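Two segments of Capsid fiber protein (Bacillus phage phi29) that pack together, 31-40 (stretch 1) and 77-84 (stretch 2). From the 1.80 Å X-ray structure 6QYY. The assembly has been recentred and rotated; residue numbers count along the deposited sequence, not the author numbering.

Stretch 1 (31-40) SHAAENTIPD
Stretch 2 77-84: LTTGKDGT

S31 and H32 end a strand; the rest of stretch 1 is loop. H32 CA lies 4.7 Å from G83 CA. Its CB points toward stretch 2, with chi1 m (-70°) and chi2 156°. D82 O sits over one face of the ring, 3.4 Å from H32 ND1, at an angle too poor for a hydrogen bond. G83 has positive phi (73/16), and a CB there would be tight against H32 CG.

A33 is at -57/142. Water 1 donates to A33 O and G80 O, both at 2.6 Å, and accepts from G83 N at 2.9 Å, so it ties the two backbones together. A34 to T37 form a type II turn, with E35 at -56/139 and N36 at 62/23.

E35 CA lies 4.7 Å from G80 CA. The stretches run in opposite directions here. E35 chi1 and chi2 are t, and chi3 is 10°; E35 OE1 is 4.4 Å from K81 NZ, beyond a salt bridge. N36 N donates to T79 O at 2.8 Å, nearly linear at 176°. Water 2 donates to N36 OD1 (2.7 Å) and T79 O (2.9 Å). T37 N donates to A34 O at 3.2 Å, and T37 OG1 (chi1 p) donates to A34 O at 2.6 Å. T79, chi1 m, points toward stretch 1, and T79 OG1 donates to T37 O at 2.8 Å. P39 CD packs 3.8 Å from T79 OG1.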

# COMPACT_ATOMS: atom_id res chain seq x y z
N SER A 31 8.21 -14.34 13.55
CA SER A 31 9.59 -14.27 14.01
C SER A 31 10.19 -13.05 13.34
O SER A 31 9.60 -12.48 12.43
CB SER A 31 10.38 -15.55 13.68
OG SER A 31 10.31 -15.85 12.31
N HIS A 32 11.37 -12.65 13.82
CA HIS A 32 12.09 -11.57 13.18
C HIS A 32 12.35 -11.90 11.72
O HIS A 32 12.81 -12.99 11.39
CB HIS A 32 13.41 -11.31 13.90
CG HIS A 32 13.23 -10.71 15.25
ND1 HIS A 32 14.17 -10.83 16.26
CD2 HIS A 32 12.20 -10.01 15.78
CE1 HIS A 32 13.73 -10.21 17.34
NE2 HIS A 32 12.54 -9.70 17.07
N ALA A 33 12.05 -10.94 10.84
CA ALA A 33 12.37 -11.08 9.43
C ALA A 33 13.87 -11.33 9.26
O ALA A 33 14.69 -10.78 9.99
CB ALA A 33 11.95 -9.83 8.66
N ALA A 34 14.21 -12.20 8.31
CA ALA A 34 15.60 -12.53 8.07
C ALA A 34 16.34 -11.37 7.41
O ALA A 34 15.76 -10.57 6.67
CB ALA A 34 15.71 -13.79 7.19
N GLU A 35 17.64 -11.29 7.69
CA GLU A 35 18.48 -10.24 7.13
C GLU A 35 18.42 -10.23 5.60
O GLU A 35 18.39 -11.28 4.95
CB GLU A 35 19.91 -10.45 7.61
CG GLU A 35 20.86 -9.34 7.24
CD GLU A 35 22.27 -9.61 7.70
OE1 GLU A 35 22.54 -10.76 8.13
OE2 GLU A 35 23.11 -8.69 7.63
N ASN A 36 18.36 -9.02 5.03
CA ASN A 36 18.27 -8.74 3.59
C ASN A 36 17.00 -9.29 2.93
O ASN A 36 16.98 -9.49 1.72
CB ASN A 36 19.51 -9.26 2.86
CG ASN A 36 20.77 -8.57 3.31
OD1 ASN A 36 20.87 -7.34 3.25
ND2 ASN A 36 21.73 -9.35 3.81
N THR A 37 15.92 -9.52 3.68
CA THR A 37 14.67 -9.93 3.06
C THR A 37 13.63 -8.82 3.21
O THR A 37 13.79 -7.90 4.01
CB THR A 37 14.14 -11.23 3.67
OG1 THR A 37 13.75 -11.00 5.03
CG2 THR A 37 15.20 -12.31 3.64
N ILE A 38 12.57 -8.93 2.42
CA ILE A 38 11.43 -8.01 2.56
C ILE A 38 10.56 -8.49 3.71
O ILE A 38 10.07 -9.63 3.68
CB ILE A 38 10.62 -7.92 1.26
CG1 ILE A 38 11.51 -7.58 0.06
CG2 ILE A 38 9.46 -6.93 1.44
CD1 ILE A 38 12.10 -6.18 0.10
N PRO A 39 10.33 -7.67 4.73
CA PRO A 39 9.49 -8.11 5.84
C PRO A 39 8.04 -8.22 5.43
O PRO A 39 7.58 -7.61 4.46
CB PRO A 39 9.68 -6.99 6.88
CG PRO A 39 9.96 -5.78 6.06
CD PRO A 39 10.80 -6.29 4.89
N ASP A 40 7.30 -9.02 6.20
CA ASP A 40 5.86 -9.12 6.03
C ASP A 40 5.12 -8.05 6.84
O ASP A 40 4.12 -7.49 6.36
CB ASP A 40 5.37 -10.51 6.44
CG ASP A 40 5.93 -11.61 5.55
OD1 ASP A 40 5.99 -11.40 4.30
OD2 ASP A 40 6.31 -12.68 6.07
N LEU A 77 16.36 1.36 2.96
CA LEU A 77 16.44 0.44 4.08
C LEU A 77 16.03 -0.97 3.69
O LEU A 77 15.12 -1.16 2.88
CB LEU A 77 15.53 0.91 5.22
CG LEU A 77 15.86 2.29 5.78
CD1 LEU A 77 14.89 2.66 6.91
CD2 LEU A 77 17.30 2.34 6.30
N THR A 78 16.69 -1.95 4.32
CA THR A 78 16.34 -3.37 4.28
C THR A 78 16.43 -3.94 5.69
O THR A 78 16.80 -3.25 6.64
CB THR A 78 17.27 -4.15 3.33
OG1 THR A 78 16.73 -5.46 3.11
CG2 THR A 78 18.65 -4.28 3.96
N THR A 79 16.11 -5.22 5.82
CA THR A 79 16.20 -5.89 7.11
C THR A 79 17.66 -6.18 7.46
O THR A 79 18.41 -6.72 6.65
CB THR A 79 15.41 -7.19 7.07
OG1 THR A 79 14.08 -6.92 6.64
CG2 THR A 79 15.37 -7.84 8.45
N GLY A 80 18.06 -5.81 8.67
CA GLY A 80 19.36 -6.16 9.22
C GLY A 80 19.30 -7.36 10.15
O GLY A 80 18.44 -8.24 10.01
N LYS A 81 20.22 -7.40 11.12
CA LYS A 81 20.21 -8.45 12.13
C LYS A 81 19.05 -8.26 13.12
O LYS A 81 18.68 -7.14 13.46
CB LYS A 81 21.52 -8.45 12.91
CG LYS A 81 22.79 -8.38 12.08
CD LYS A 81 22.85 -9.45 11.02
CE LYS A 81 24.25 -9.56 10.42
NZ LYS A 81 25.31 -9.83 11.43
N ASP A 82 18.51 -9.39 13.61
CA ASP A 82 17.48 -9.39 14.66
C ASP A 82 16.27 -8.53 14.29
O ASP A 82 15.63 -7.93 15.17
CB ASP A 82 18.05 -8.92 16.00
CG ASP A 82 19.25 -9.74 16.45
OD1 ASP A 82 19.54 -10.76 15.79
OD2 ASP A 82 19.91 -9.35 17.44
N GLY A 83 15.93 -8.47 13.00
CA GLY A 83 14.74 -7.74 12.60
C GLY A 83 14.84 -6.23 12.67
O GLY A 83 13.82 -5.54 12.66
N THR A 84 16.06 -5.70 12.76
CA THR A 84 16.24 -4.27 12.72
C THR A 84 16.21 -3.80 11.27
O THR A 84 16.15 -4.60 10.33
CB THR A 84 17.57 -3.88 13.38
OG1 THR A 84 18.68 -4.47 12.67
CG2 THR A 84 17.60 -4.36 14.81
O HOH W 1 17.02 -10.23 11.03
O HOH W 2 21.09 -6.06 5.63